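Local coordinates for putative hydrolase (Campylobacter jejuni, PDB 3D6L), which acts as a hexameric hot dog fold thioesterase, probably hydrolysing long-chain fatty acyl-CoA, at residues 11-16 with 67-72. Residues are numbered along the deposited sequence; the frame is centred on the assembly and turned at random.
Sequences IVAMPS and DIISCY
Ile11 and Ile69 face each other as a hydrogen-bonded pair where the short strand 9-12 runs antiparallel along the start of strand 68-78, at one edge of the hot dog sheet within this chain. Two backbone bonds close the pair: Ile11 N gives to Ile69 O at 2.9 Å, and Ile69 N returns to Ile11 O at 2.7 Å. On the face toward helix 26-42, the branched side chain of Ile69 makes a bump that touches strand 9-12 at Ile11 and the chain just past it at Ala13. Its CG2, anti to its own backbone N, meets Ile11 CD1, while its other branch ends with CD1 lying 3.7 Å from Ala13 CB. Ile69 thus lies alongside both Ile11 and Ala13, the two residues that flank Val12, with one branch on each. The Ile11 and Ile69 side chains cross obliquely, and the ethyl arm of Ile11 reaches over toward the neighbouring strand; Trp28 and Gln32 of the helix also touch Ile11, so this layer sits between sheet and helix. Val63 and Val89 add further contacts to Ile69.

The opposite face carries Val12 and Ile68, a non-hydrogen-bonded pair whose CA atoms are 4.5 Å apart. Here the fit is shoulder to shoulder: both side chains point the same way, and Ile68 CD1 rests against the two-methyl fork of Val12, 4.0 Å from CG2. Leu9 of a neighbouring subunit packs on Val12, and Arg42 of that same neighbouring subunit packs on Ile68, making this face part of the hexamer's contacts.

Beyond the pair, the chain leaves the strand at Ala13 but keeps one more bond. Asp67, whose OD1 takes a hydrogen bond from Phe64 N and forms a salt bridge with Arg93, offers its backbone O to Ala13 N at 2.8 Å, with an almost straight N-H...O angle of 174°.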
loop_
_atom_site.group_PDB
_atom_site.type_symbol
_atom_site.label_atom_id
_atom_site.label_comp_id
_atom_site.label_asym_id
_atom_site.label_seq_id
_atom_site.Cartn_x
_atom_site.Cartn_y
_atom_site.Cartn_z
ATOM N N ILE A 11 14.570 -0.073 -8.492
ATOM C CA ILE A 11 13.385 0.583 -7.949
ATOM C C ILE A 11 13.823 1.868 -7.312
ATOM O O ILE A 11 14.968 1.983 -6.883
ATOM C CB ILE A 11 12.732 -0.216 -6.781
ATOM C CG1 ILE A 11 13.357 -1.593 -6.598
ATOM C CG2 ILE A 11 11.234 -0.305 -6.932
ATOM C CD1 ILE A 11 14.490 -1.590 -5.619
ATOM N N VAL A 12 12.909 2.829 -7.222
ATOM C CA VAL A 12 13.127 4.020 -6.395
ATOM C C VAL A 12 12.581 3.755 -4.986
ATOM O O VAL A 12 11.500 3.187 -4.832
ATOM C CB VAL A 12 12.426 5.252 -6.987
ATOM C CG1 VAL A 12 12.840 6.502 -6.236
ATOM C CG2 VAL A 12 12.744 5.394 -8.477
ATOM N N ALA A 13 13.329 4.149 -3.962
ATOM C CA ALA A 13 12.829 4.067 -2.588
ATOM C C ALA A 13 11.902 5.252 -2.314
ATOM O O ALA A 13 12.330 6.404 -2.349
ATOM C CB ALA A 13 13.973 4.025 -1.595
ATOM N N MET A 14 10.632 4.963 -2.051
ATOM C CA MET A 14 9.620 6.003 -1.874
ATOM C C MET A 14 9.370 6.340 -0.398
ATOM O O MET A 14 9.640 5.520 0.483
ATOM C CB MET A 14 8.330 5.591 -2.582
ATOM C CG MET A 14 8.486 5.440 -4.102
ATOM S SD MET A 14 8.834 6.987 -4.989
ATOM C CE MET A 14 7.209 7.761 -5.004
ATOM N N PRO A 15 8.885 7.567 -0.113
ATOM C CA PRO A 15 8.612 7.972 1.273
ATOM C C PRO A 15 7.691 7.030 2.068
ATOM O O PRO A 15 7.757 7.021 3.305
ATOM C CB PRO A 15 7.960 9.353 1.109
ATOM C CG PRO A 15 8.549 9.882 -0.164
ATOM C CD PRO A 15 8.619 8.671 -1.061
ATOM N N SER A 16 6.866 6.247 1.371
ATOM C CA SER A 16 5.954 5.302 2.015
ATOM C C SER A 16 6.670 4.031 2.485
ATOM O O SER A 16 6.089 3.235 3.231
ATOM C CB SER A 16 4.784 4.948 1.090
ATOM O OG SER A 16 5.189 4.074 0.056
ATOM N N ASP A 67 16.666 7.225 -2.970
ATOM C CA ASP A 67 17.670 6.283 -3.502
ATOM C C ASP A 67 17.093 5.452 -4.632
ATOM O O ASP A 67 15.947 5.001 -4.560
ATOM C CB ASP A 67 18.165 5.301 -2.432
ATOM C CG ASP A 67 19.012 5.953 -1.361
ATOM O OD1 ASP A 67 19.245 5.278 -0.334
ATOM O OD2 ASP A 67 19.444 7.119 -1.525
ATOM N N ILE A 68 17.894 5.269 -5.678
ATOM C CA ILE A 68 17.600 4.300 -6.719
ATOM C C ILE A 68 18.294 3.027 -6.267
ATOM O O ILE A 68 19.526 2.987 -6.170
ATOM C CB ILE A 68 18.136 4.752 -8.111
ATOM C CG1 ILE A 68 17.914 6.262 -8.349
ATOM C CG2 ILE A 68 17.538 3.893 -9.239
ATOM C CD1 ILE A 68 16.462 6.739 -8.298
ATOM N N ILE A 69 17.510 2.005 -5.937
ATOM C CA ILE A 69 18.063 0.744 -5.461
ATOM C C ILE A 69 18.184 -0.247 -6.604
ATOM O O ILE A 69 17.219 -0.514 -7.315
ATOM C CB ILE A 69 17.257 0.154 -4.267
ATOM C CG1 ILE A 69 17.670 0.834 -2.961
ATOM C CG2 ILE A 69 17.512 -1.334 -4.097
ATOM C CD1 ILE A 69 16.990 2.151 -2.755
ATOM N N SER A 70 19.395 -0.763 -6.779
ATOM C CA SER A 70 19.679 -1.769 -7.784
ATOM C C SER A 70 20.047 -3.057 -7.071
ATOM O O SER A 70 20.860 -3.053 -6.149
ATOM C CB SER A 70 20.815 -1.312 -8.695
ATOM O OG SER A 70 20.401 -0.213 -9.496
ATOM N N CYS A 71 19.420 -4.150 -7.492
ATOM C CA CYS A 71 19.676 -5.463 -6.931
ATOM C C CYS A 71 20.342 -6.329 -7.971
ATOM O O CYS A 71 19.745 -6.654 -9.005
ATOM C CB CYS A 71 18.378 -6.135 -6.481
ATOM S SG CYS A 71 17.421 -5.211 -5.284
ATOM N N TYR A 72 21.580 -6.701 -7.672
ATOM C CA TYR A 72 22.376 -7.567 -8.512
ATOM C C TYR A 72 22.367 -8.972 -7.944
ATOM O O TYR A 72 22.268 -9.159 -6.731
ATOM C CB TYR A 72 23.808 -7.054 -8.568
ATOM C CG TYR A 72 23.935 -5.668 -9.142
ATOM C CD1 TYR A 72 23.797 -4.537 -8.330
ATOM C CD2 TYR A 72 24.197 -5.481 -10.508
ATOM C CE1 TYR A 72 23.919 -3.253 -8.862
ATOM C CE2 TYR A 72 24.327 -4.198 -11.051
ATOM C CZ TYR A 72 24.184 -3.093 -10.221
ATOM O OH TYR A 72 24.311 -1.830 -10.749
#